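Local coordinates for outer membrane protein Omp121 (Bacteroides thetaiotaomicron, PDB 5FQ8) that probably carries a substrate across the outer membrane, as a beta-barrel receptor of the TonB-dependent family that binds calcium and magnesium ions, at residues B[165-170]-B[269-274]; B[177-182]-B[255-260]; B[294-299]-B[311-316]. One frame throughout, in Å; residues are numbered along the deposited sequence.

Interaction 1: residues B[165-170]-B[269-274]; sequences TTKSGR and DYYVSF. With KR0 (3-decanoyloxypropyl decanoate), chain Q.
With CG anti to its backbone N (chi1 -159°), Tyr-271 sets its ring against the backbone of Lys-167 and Ser-168. Lys-167, with CG anti to its own carbonyl carbon (chi1 -68°) and the rest of its chain extended, starts toward that ring and then runs past it, so the two side chains cross obliquely. Lys-167 CB lies 3.6 Å from Tyr-271 CE2, and farther along the chain Lys-167 CD is 3.6 Å from Tyr-271 OH; both are van der Waals contacts made by the aliphatic part of the lysine. The carbonyl Ser-168 O meets the ring edge near its plane, 3.0 Å from Tyr-271 CD2. Asp-269 holds CG between its backbone N and carbonyl carbon, and its CB packs on the bare backbone, 3.6 Å from Gly-169 CA. A CB built on Gly-169 would fall 2.3 Å from Asp-269 CB, so the glycine is what allows this approach. At the other end of segment 269-274 an acyl chain of KR0 lies over one face of Phe-274, with KR0 C14 3.4 Å from Phe-274 CZ. An alanine in place of Tyr-271 would remove the ring and hydroxyl, and would probably lose the packing on Lys-167 together with the weak hydrogen bond to Ser-260. NZ of Lys-167 is bound by Asp-136 O. The contact joins the chain leaving strand 161-166 of the plug to barrel strand 268-280, which runs between strands 252-264 and 289-303.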
loop_
_atom_site.group_PDB
_atom_site.type_symbol
_atom_site.label_atom_id
_atom_site.label_comp_id
_atom_site.label_asym_id
_atom_site.label_seq_id
_atom_site.Cartn_x
_atom_site.Cartn_y
_atom_site.Cartn_z
ATOM N N THR B 165 16.605 -27.004 -28.264
ATOM C CA THR B 165 17.525 -26.472 -29.264
ATOM C C THR B 165 16.730 -25.737 -30.326
ATOM O O THR B 165 15.823 -26.307 -30.934
ATOM C CB THR B 165 18.375 -27.568 -29.901
ATOM O OG1 THR B 165 19.157 -28.220 -28.900
ATOM C CG2 THR B 165 19.307 -26.970 -30.897
ATOM N N THR B 166 17.070 -24.481 -30.545
ATOM C CA THR B 166 16.297 -23.603 -31.405
ATOM C C THR B 166 16.818 -23.637 -32.839
ATOM O O THR B 166 17.953 -24.030 -33.107
ATOM C CB THR B 166 16.344 -22.192 -30.836
ATOM O OG1 THR B 166 17.692 -21.879 -30.477
ATOM C CG2 THR B 166 15.513 -22.110 -29.591
ATOM N N LYS B 167 15.969 -23.217 -33.773
ATOM C CA LYS B 167 16.307 -23.308 -35.190
ATOM C C LYS B 167 17.376 -22.294 -35.573
ATOM O O LYS B 167 17.455 -21.207 -35.006
ATOM C CB LYS B 167 15.064 -23.086 -36.048
ATOM C CG LYS B 167 14.031 -24.187 -35.964
ATOM C CD LYS B 167 12.698 -23.725 -36.495
ATOM C CE LYS B 167 11.699 -24.852 -36.577
ATOM N NZ LYS B 167 10.395 -24.421 -37.145
ATOM N N SER B 168 18.203 -22.660 -36.552
ATOM C CA SER B 168 19.254 -21.771 -37.032
ATOM C C SER B 168 19.040 -21.396 -38.488
ATOM O O SER B 168 17.969 -20.926 -38.854
ATOM C CB SER B 168 20.622 -22.411 -36.857
ATOM O OG SER B 168 20.781 -22.894 -35.543
ATOM N N GLY B 169 20.047 -21.610 -39.331
ATOM C CA GLY B 169 20.076 -21.046 -40.658
ATOM C C GLY B 169 19.828 -22.037 -41.786
ATOM O O GLY B 169 19.794 -23.251 -41.613
ATOM N N ARG B 170 19.670 -21.466 -42.974
ATOM C CA ARG B 170 19.406 -22.168 -44.220
ATOM C C ARG B 170 20.762 -22.670 -44.830
ATOM O O ARG B 170 21.594 -23.083 -44.026
ATOM C CB ARG B 170 18.588 -21.225 -45.085
ATOM C CG ARG B 170 17.113 -21.271 -44.874
ATOM C CD ARG B 170 16.443 -20.358 -45.873
ATOM N NE ARG B 170 17.436 -19.550 -46.576
ATOM C CZ ARG B 170 17.189 -18.816 -47.657
ATOM N NH1 ARG B 170 15.970 -18.791 -48.177
ATOM N NH2 ARG B 170 18.165 -18.110 -48.220
ATOM N N ASP B 269 24.960 -17.791 -39.949
ATOM C CA ASP B 269 23.530 -18.039 -40.058
ATOM C C ASP B 269 22.789 -16.993 -39.245
ATOM O O ASP B 269 23.370 -16.315 -38.402
ATOM C CB ASP B 269 23.151 -19.448 -39.602
ATOM C CG ASP B 269 23.607 -19.751 -38.211
ATOM O OD1 ASP B 269 23.040 -19.172 -37.286
ATOM O OD2 ASP B 269 24.523 -20.570 -38.028
ATOM N N TYR B 270 21.495 -16.866 -39.513
ATOM C CA TYR B 270 20.712 -15.794 -38.917
ATOM C C TYR B 270 19.253 -16.205 -38.884
ATOM O O TYR B 270 18.693 -16.557 -39.922
ATOM C CB TYR B 270 20.898 -14.515 -39.709
ATOM C CG TYR B 270 20.526 -13.262 -38.972
ATOM C CD1 TYR B 270 20.967 -13.041 -37.672
ATOM C CD2 TYR B 270 19.764 -12.278 -39.585
ATOM C CE1 TYR B 270 20.641 -11.892 -36.999
ATOM C CE2 TYR B 270 19.431 -11.117 -38.918
ATOM C CZ TYR B 270 19.872 -10.936 -37.625
ATOM O OH TYR B 270 19.556 -9.794 -36.939
ATOM N N TYR B 271 18.644 -16.158 -37.698
ATOM C CA TYR B 271 17.235 -16.470 -37.502
ATOM C C TYR B 271 16.586 -15.347 -36.714
ATOM O O TYR B 271 17.172 -14.839 -35.758
ATOM C CB TYR B 271 17.078 -17.800 -36.764
ATOM C CG TYR B 271 15.736 -18.471 -36.926
ATOM C CD1 TYR B 271 14.644 -18.072 -36.188
ATOM C CD2 TYR B 271 15.567 -19.513 -37.816
ATOM C CE1 TYR B 271 13.428 -18.674 -36.332
ATOM C CE2 TYR B 271 14.354 -20.120 -37.969
ATOM C CZ TYR B 271 13.282 -19.697 -37.219
ATOM O OH TYR B 271 12.054 -20.306 -37.354
ATOM N N VAL B 272 15.387 -14.939 -37.127
ATOM C CA VAL B 272 14.632 -13.882 -36.455
ATOM C C VAL B 272 13.154 -14.216 -36.552
ATOM O O VAL B 272 12.645 -14.455 -37.649
ATOM C CB VAL B 272 14.902 -12.494 -37.064
ATOM C CG1 VAL B 272 13.939 -11.484 -36.497
ATOM C CG2 VAL B 272 16.309 -12.060 -36.799
ATOM N N SER B 273 12.460 -14.215 -35.417
ATOM C CA SER B 273 11.087 -14.695 -35.340
ATOM C C SER B 273 10.235 -13.782 -34.474
ATOM O O SER B 273 10.739 -12.969 -33.700
ATOM C CB SER B 273 11.036 -16.095 -34.758
ATOM O OG SER B 273 11.584 -16.074 -33.461
ATOM N N PHE B 274 8.924 -13.959 -34.593
ATOM C CA PHE B 274 7.936 -13.191 -33.855
ATOM C C PHE B 274 6.699 -14.051 -33.685
ATOM O O PHE B 274 6.285 -14.727 -34.620
ATOM C CB PHE B 274 7.574 -11.907 -34.591
ATOM C CG PHE B 274 6.299 -11.264 -34.118
ATOM C CD1 PHE B 274 6.311 -10.401 -33.034
ATOM C CD2 PHE B 274 5.099 -11.495 -34.758
ATOM C CE1 PHE B 274 5.163 -9.792 -32.600
ATOM C CE2 PHE B 274 3.945 -10.885 -34.317
ATOM C CZ PHE B 274 3.979 -10.036 -33.236
HETATM C C1 KR0 Q . 0.586 2.570 -32.460
HETATM O O1 KR0 Q . 0.600 1.433 -33.315
HETATM C C2 KR0 Q . 1.818 2.395 -31.590
HETATM C C3 KR0 Q . 1.741 1.118 -30.773
HETATM C C4 KR0 Q . 1.624 -5.040 -32.190
HETATM O O4 KR0 Q . 2.157 -0.055 -31.461
HETATM C C5 KR0 Q . 1.630 -1.320 -30.969
HETATM C C6 KR0 Q . 2.111 -4.999 -33.650
HETATM C C7 KR0 Q . 0.260 1.469 -34.725
HETATM C C8 KR0 Q . 2.936 -6.243 -34.002
HETATM O O8 KR0 Q . 0.750 -1.277 -30.136
HETATM C C9 KR0 Q . 3.510 -6.305 -35.421
HETATM O O9 KR0 Q . 0.815 2.281 -35.441
HETATM C C10 KR0 Q . 2.155 -2.653 -31.451
HETATM C C11 KR0 Q . 1.064 -3.714 -31.648
HETATM C C12 KR0 Q . -0.756 0.501 -35.294
HETATM C C13 KR0 Q . -0.134 -0.869 -35.550
HETATM C C14 KR0 Q . 4.333 -7.583 -35.610
HETATM C C15 KR0 Q . 5.329 -7.541 -36.764
HETATM C C16 KR0 Q . 6.626 -8.220 -36.386
HETATM C C17 KR0 Q . 0.657 -0.920 -36.852
HETATM C C18 KR0 Q . 1.886 -1.811 -36.707
HETATM C C19 KR0 Q . 1.734 -3.155 -37.417
HETATM C C20 KR0 Q . 2.484 -3.188 -38.752
HETATM C C21 KR0 Q . 2.711 -4.607 -39.276
HETATM C C22 KR0 Q . 3.457 -4.602 -40.610
HETATM C C23 KR0 Q . 3.796 -5.984 -41.142
#

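Interaction 2: residues B[177-182]-B[255-260]; sequences IEYNGG and YSNSLS
Two neighbouring strands of the transmembrane beta-barrel meet here, antiparallel, with short-segment axes 4.7 Å apart and N-to-C directions at 174°. The firmest evidence for the register lies in two hydrogen-bonded pairs. In the first, Asn-180 N gives to Ser-258 O at 2.8 Å, and Ser-258 N returns a bond to Asn-180 O at 2.8 Å, approaching nearly along the C=O axis. In the second, Gly-182 N reaches Ser-256 O at 2.9 Å and Ser-256 N reaches Gly-182 O at 3.0 Å, each donor sitting above the plane of the carbonyl it uses.

Strand 177-188 is the first of the barrel in the chain, and its other edge bonds to the last, 973-983, through Tyr-179 with Val-982 and Gly-181 with Leu-980; the pair thus lies beside the seam that closes the barrel. Its two faces differ. On the inner one Ser-258 OG is bonded to Asp-136, in the plug, and Ser-256 OG to Gln-276 O, while Asn-180 ND2 makes a weak bond to Glu-178 OE2. On the other, Tyr-179 places CG anti to its backbone N, so that its ring runs alongside Asn-257 and points the same way. The hydroxyl donates to the amide oxygen in the carbonyl plane, Tyr-179 OH to Asn-257 OD1 being 2.9 Å, and ring and amide planes are nearly coplanar, 23° apart. Leu-259 crosses the same ring obliquely, its CD1 3.5 Å from Tyr-179 CD1. Gly-181 N lies over one face of the ring, and a CB on Gly-181 would come within 2.2 Å of Tyr-179 OH, a position the glycine leaves to the hydroxyl.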
loop_
_atom_site.group_PDB
_atom_site.type_symbol
_atom_site.label_atom_id
_atom_site.label_comp_id
_atom_site.label_asym_id
_atom_site.label_seq_id
_atom_site.Cartn_x
_atom_site.Cartn_y
_atom_site.Cartn_z
ATOM N N ILE B 177 11.140 -17.203 -45.339
ATOM C CA ILE B 177 10.085 -16.671 -44.491
ATOM C C ILE B 177 9.047 -17.757 -44.300
ATOM O O ILE B 177 8.463 -18.230 -45.275
ATOM C CB ILE B 177 9.436 -15.422 -45.098
ATOM C CG1 ILE B 177 10.455 -14.315 -45.314
ATOM C CG2 ILE B 177 8.316 -14.935 -44.212
ATOM C CD1 ILE B 177 9.885 -13.130 -46.038
ATOM N N GLU B 178 8.797 -18.128 -43.053
ATOM C CA GLU B 178 7.742 -19.065 -42.690
ATOM C C GLU B 178 6.706 -18.369 -41.828
ATOM O O GLU B 178 7.047 -17.798 -40.797
ATOM C CB GLU B 178 8.315 -20.256 -41.941
ATOM C CG GLU B 178 7.281 -21.261 -41.514
ATOM C CD GLU B 178 7.880 -22.374 -40.718
ATOM O OE1 GLU B 178 9.120 -22.491 -40.724
ATOM O OE2 GLU B 178 7.113 -23.123 -40.080
ATOM N N TYR B 179 5.454 -18.419 -42.247
ATOM C CA TYR B 179 4.342 -17.864 -41.491
ATOM C C TYR B 179 3.443 -18.981 -40.988
ATOM O O TYR B 179 3.182 -19.935 -41.711
ATOM C CB TYR B 179 3.539 -16.914 -42.340
ATOM C CG TYR B 179 2.213 -16.498 -41.756
ATOM C CD1 TYR B 179 2.149 -15.674 -40.647
ATOM C CD2 TYR B 179 1.025 -16.896 -42.339
ATOM C CE1 TYR B 179 0.944 -15.277 -40.127
ATOM C CE2 TYR B 179 -0.183 -16.498 -41.833
ATOM C CZ TYR B 179 -0.221 -15.690 -40.724
ATOM O OH TYR B 179 -1.434 -15.296 -40.211
ATOM N N ASN B 180 2.990 -18.870 -39.741
ATOM C CA ASN B 180 1.953 -19.738 -39.199
ATOM C C ASN B 180 0.838 -18.858 -38.665
ATOM O O ASN B 180 1.083 -17.989 -37.826
ATOM C CB ASN B 180 2.489 -20.639 -38.090
ATOM C CG ASN B 180 3.429 -21.691 -38.601
ATOM O OD1 ASN B 180 3.008 -22.763 -39.008
ATOM N ND2 ASN B 180 4.715 -21.395 -38.577
ATOM N N GLY B 181 -0.372 -19.074 -39.150
ATOM C CA GLY B 181 -1.508 -18.298 -38.713
ATOM C C GLY B 181 -2.591 -19.217 -38.204
ATOM O O GLY B 181 -2.990 -20.145 -38.895
ATOM N N GLY B 182 -3.071 -18.990 -36.985
ATOM C CA GLY B 182 -3.943 -19.936 -36.334
ATOM C C GLY B 182 -5.178 -19.271 -35.768
ATOM O O GLY B 182 -5.224 -18.071 -35.539
ATOM N N TYR B 255 -6.664 -16.257 -31.457
ATOM C CA TYR B 255 -6.044 -16.050 -32.760
ATOM C C TYR B 255 -4.550 -15.869 -32.593
ATOM O O TYR B 255 -4.111 -15.149 -31.707
ATOM C CB TYR B 255 -6.644 -14.862 -33.495
ATOM C CG TYR B 255 -6.512 -13.526 -32.825
ATOM C CD1 TYR B 255 -5.400 -12.732 -33.036
ATOM C CD2 TYR B 255 -7.523 -13.027 -32.027
ATOM C CE1 TYR B 255 -5.282 -11.496 -32.448
ATOM C CE2 TYR B 255 -7.415 -11.794 -31.439
ATOM C CZ TYR B 255 -6.288 -11.035 -31.654
ATOM O OH TYR B 255 -6.162 -9.804 -31.075
ATOM N N SER B 256 -3.774 -16.559 -33.420
ATOM C CA SER B 256 -2.326 -16.539 -33.318
ATOM C C SER B 256 -1.707 -16.168 -34.650
ATOM O O SER B 256 -2.242 -16.504 -35.703
ATOM C CB SER B 256 -1.763 -17.873 -32.882
ATOM O OG SER B 256 -0.360 -17.867 -33.093
ATOM N N ASN B 257 -0.566 -15.484 -34.592
ATOM C CA ASN B 257 0.198 -15.094 -35.771
ATOM C C ASN B 257 1.665 -15.318 -35.455
ATOM O O ASN B 257 2.169 -14.785 -34.465
ATOM C CB ASN B 257 -0.041 -13.627 -36.146
ATOM C CG ASN B 257 -1.416 -13.377 -36.714
ATOM O OD1 ASN B 257 -1.684 -13.682 -37.853
ATOM N ND2 ASN B 257 -2.287 -12.806 -35.922
ATOM N N SER B 258 2.352 -16.094 -36.283
ATOM C CA SER B 258 3.768 -16.361 -36.083
ATOM C C SER B 258 4.525 -16.196 -37.389
ATOM O O SER B 258 4.092 -16.708 -38.421
ATOM C CB SER B 258 3.984 -17.754 -35.534
ATOM O OG SER B 258 5.360 -18.053 -35.501
ATOM N N LEU B 259 5.663 -15.506 -37.334
ATOM C CA LEU B 259 6.509 -15.248 -38.488
ATOM C C LEU B 259 7.946 -15.640 -38.170
ATOM O O LEU B 259 8.357 -15.633 -37.016
ATOM C CB LEU B 259 6.443 -13.779 -38.871
ATOM C CG LEU B 259 6.381 -13.340 -40.322
ATOM C CD1 LEU B 259 5.075 -13.756 -40.901
ATOM C CD2 LEU B 259 6.494 -11.850 -40.373
ATOM N N SER B 260 8.726 -15.968 -39.195
ATOM C CA SER B 260 10.145 -16.207 -38.971
ATOM C C SER B 260 10.935 -15.886 -40.231
ATOM O O SER B 260 10.419 -15.998 -41.339
ATOM C CB SER B 260 10.398 -17.640 -38.520
ATOM O OG SER B 260 10.472 -18.502 -39.621
#

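Interaction 3: residues B[294-299]-B[311-316]; sequences TFSARG and SLNYAY
Ser-296 OG donates to Asn-313 OD1 at 2.9 Å across a beta hairpin of the barrel, formed by strands 289-303 and 306-320. The hydroxyl sits 39° out of the amide carbonyl plane, and Ser-296 puts OG there by holding it anti to its backbone N. The same oxygen accepts from Arg-298 NE, 3.2 Å from Ser-296 OG, in the guanidinium plane and nearly straight at 167°, so two bonds fix it. The arginine chain bends at chi3 (-96°), which turns NE toward that hydroxyl, while Arg-298 CG, anti to the carbonyl carbon, lies 3.2 Å from Ser-311 OG.

Beneath these side chains the backbone sets the register: Phe-295 N to Tyr-314 O and Tyr-314 N to Phe-295 O are both 3.0 Å. Farther out, Arg-298 NH2 forms a salt bridge with Asp-137 of the plug, which is likely to hold the guanidinium in place and offset its charge inside the barrel. The other face meets a second subunit: Leu-312 packs on Leu-312 of that subunit, and the ring of Tyr-314 meets Phe-384 of the same neighbour. Asn-313 ND2 bonds to Tyr-385 O and, weakly, to Ser-311 OG at 3.3 Å.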
loop_
_atom_site.group_PDB
_atom_site.type_symbol
_atom_site.label_atom_id
_atom_site.label_comp_id
_atom_site.label_asym_id
_atom_site.label_seq_id
_atom_site.Cartn_x
_atom_site.Cartn_y
_atom_site.Cartn_z
ATOM N N THR B 294 6.264 -12.577 -28.473
ATOM C CA THR B 294 7.692 -12.831 -28.374
ATOM C C THR B 294 8.405 -12.254 -29.582
ATOM O O THR B 294 7.801 -12.035 -30.627
ATOM C CB THR B 294 8.006 -14.319 -28.294
ATOM O OG1 THR B 294 7.689 -14.949 -29.548
ATOM C CG2 THR B 294 7.202 -14.948 -27.193
ATOM N N PHE B 295 9.699 -12.001 -29.414
ATOM C CA PHE B 295 10.581 -11.617 -30.499
ATOM C C PHE B 295 11.929 -12.252 -30.235
ATOM O O PHE B 295 12.381 -12.265 -29.099
ATOM C CB PHE B 295 10.721 -10.103 -30.614
ATOM C CG PHE B 295 11.552 -9.669 -31.783
ATOM C CD1 PHE B 295 10.979 -9.527 -33.032
ATOM C CD2 PHE B 295 12.910 -9.431 -31.640
ATOM C CE1 PHE B 295 11.728 -9.151 -34.102
ATOM C CE2 PHE B 295 13.663 -9.053 -32.707
ATOM C CZ PHE B 295 13.073 -8.910 -33.944
ATOM N N SER B 296 12.556 -12.801 -31.270
ATOM C CA SER B 296 13.845 -13.464 -31.120
ATOM C C SER B 296 14.756 -13.130 -32.288
ATOM O O SER B 296 14.299 -12.833 -33.388
ATOM C CB SER B 296 13.688 -14.973 -31.015
ATOM O OG SER B 296 14.955 -15.599 -30.968
ATOM N N ALA B 297 16.053 -13.174 -32.030
ATOM C CA ALA B 297 17.055 -12.907 -33.047
ATOM C C ALA B 297 18.281 -13.705 -32.667
ATOM O O ALA B 297 18.822 -13.513 -31.584
ATOM C CB ALA B 297 17.375 -11.424 -33.139
ATOM N N ARG B 298 18.694 -14.615 -33.531
ATOM C CA ARG B 298 19.771 -15.534 -33.226
ATOM C C ARG B 298 20.730 -15.560 -34.395
ATOM O O ARG B 298 20.309 -15.698 -35.545
ATOM C CB ARG B 298 19.233 -16.931 -32.943
ATOM C CG ARG B 298 18.512 -17.034 -31.650
ATOM C CD ARG B 298 17.828 -18.339 -31.490
ATOM N NE ARG B 298 16.430 -18.249 -31.874
ATOM C CZ ARG B 298 15.841 -19.097 -32.695
ATOM N NH1 ARG B 298 16.538 -20.086 -33.217
ATOM N NH2 ARG B 298 14.564 -18.954 -32.994
ATOM N N GLY B 299 22.009 -15.436 -34.101
ATOM C CA GLY B 299 23.014 -15.438 -35.137
ATOM C C GLY B 299 24.285 -16.099 -34.668
ATOM O O GLY B 299 24.566 -16.190 -33.474
ATOM N N SER B 311 22.183 -15.015 -28.959
ATOM C CA SER B 311 20.736 -15.170 -28.990
ATOM C C SER B 311 20.143 -14.167 -28.021
ATOM O O SER B 311 20.628 -14.057 -26.897
ATOM C CB SER B 311 20.344 -16.600 -28.599
ATOM O OG SER B 311 18.945 -16.757 -28.480
ATOM N N LEU B 312 19.119 -13.430 -28.446
ATOM C CA LEU B 312 18.453 -12.454 -27.585
ATOM C C LEU B 312 16.951 -12.494 -27.816
ATOM O O LEU B 312 16.493 -12.362 -28.949
ATOM C CB LEU B 312 18.968 -11.035 -27.827
ATOM C CG LEU B 312 20.462 -10.776 -27.712
ATOM C CD1 LEU B 312 20.756 -9.389 -28.142
ATOM C CD2 LEU B 312 20.920 -10.971 -26.313
ATOM N N ASN B 313 16.190 -12.625 -26.741
ATOM C CA ASN B 313 14.760 -12.863 -26.815
ATOM C C ASN B 313 14.030 -11.940 -25.857
ATOM O O ASN B 313 14.494 -11.715 -24.744
ATOM C CB ASN B 313 14.439 -14.314 -26.468
ATOM C CG ASN B 313 15.389 -15.291 -27.114
ATOM O OD1 ASN B 313 15.066 -15.897 -28.116
ATOM N ND2 ASN B 313 16.566 -15.447 -26.543
ATOM N N TYR B 314 12.887 -11.423 -26.288
ATOM C CA TYR B 314 12.006 -10.614 -25.462
ATOM C C TYR B 314 10.650 -11.285 -25.435
ATOM O O TYR B 314 10.191 -11.804 -26.453
ATOM C CB TYR B 314 11.901 -9.187 -26.002
ATOM C CG TYR B 314 10.747 -8.346 -25.503
ATOM C CD1 TYR B 314 10.876 -7.556 -24.383
ATOM C CD2 TYR B 314 9.545 -8.302 -26.185
ATOM C CE1 TYR B 314 9.832 -6.774 -23.936
ATOM C CE2 TYR B 314 8.500 -7.514 -25.745
ATOM C CZ TYR B 314 8.653 -6.755 -24.623
ATOM O OH TYR B 314 7.625 -5.979 -24.174
ATOM N N ALA B 315 10.026 -11.299 -24.263
ATOM C CA ALA B 315 8.725 -11.923 -24.074
ATOM C C ALA B 315 7.810 -10.966 -23.337
ATOM O O ALA B 315 8.213 -10.353 -22.348
ATOM C CB ALA B 315 8.851 -13.234 -23.311
ATOM N N TYR B 316 6.591 -10.833 -23.833
ATOM C CA TYR B 316 5.541 -10.075 -23.185
ATOM C C TYR B 316 4.384 -10.994 -22.845
ATOM O O TYR B 316 4.121 -11.957 -23.558
ATOM C CB TYR B 316 5.041 -8.975 -24.077
ATOM C CG TYR B 316 3.863 -8.233 -23.530
ATOM C CD1 TYR B 316 4.043 -7.135 -22.696
ATOM C CD2 TYR B 316 2.576 -8.605 -23.852
ATOM C CE1 TYR B 316 2.974 -6.444 -22.195
ATOM C CE2 TYR B 316 1.497 -7.920 -23.352
ATOM C CZ TYR B 316 1.703 -6.840 -22.523
ATOM O OH TYR B 316 0.625 -6.156 -22.028
#

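Overall arrangement
From the N terminus, the chain leaves plug strand 161-166 and opens interaction 1, which closes only at strand 268-280, after the first two barrel strands have been laid down. Interaction 2 is nested inside that loop: it opens at 177-182 and closes at 255-260. Interaction 3 follows in series, a hairpin of two long strands begun after interaction 1 has closed; no two loops cross. Strand 268-280 is the hub, bonding to the strand of interaction 2 through Leu-259 N and Phe-274 O and to that of interaction 3 through Arg-298 N and Tyr-271 O. Interactions 2 and 3 do not touch. Together they tie the plug to barrel wall where all three reach the second subunit, interaction 2 through Ile-177 alone.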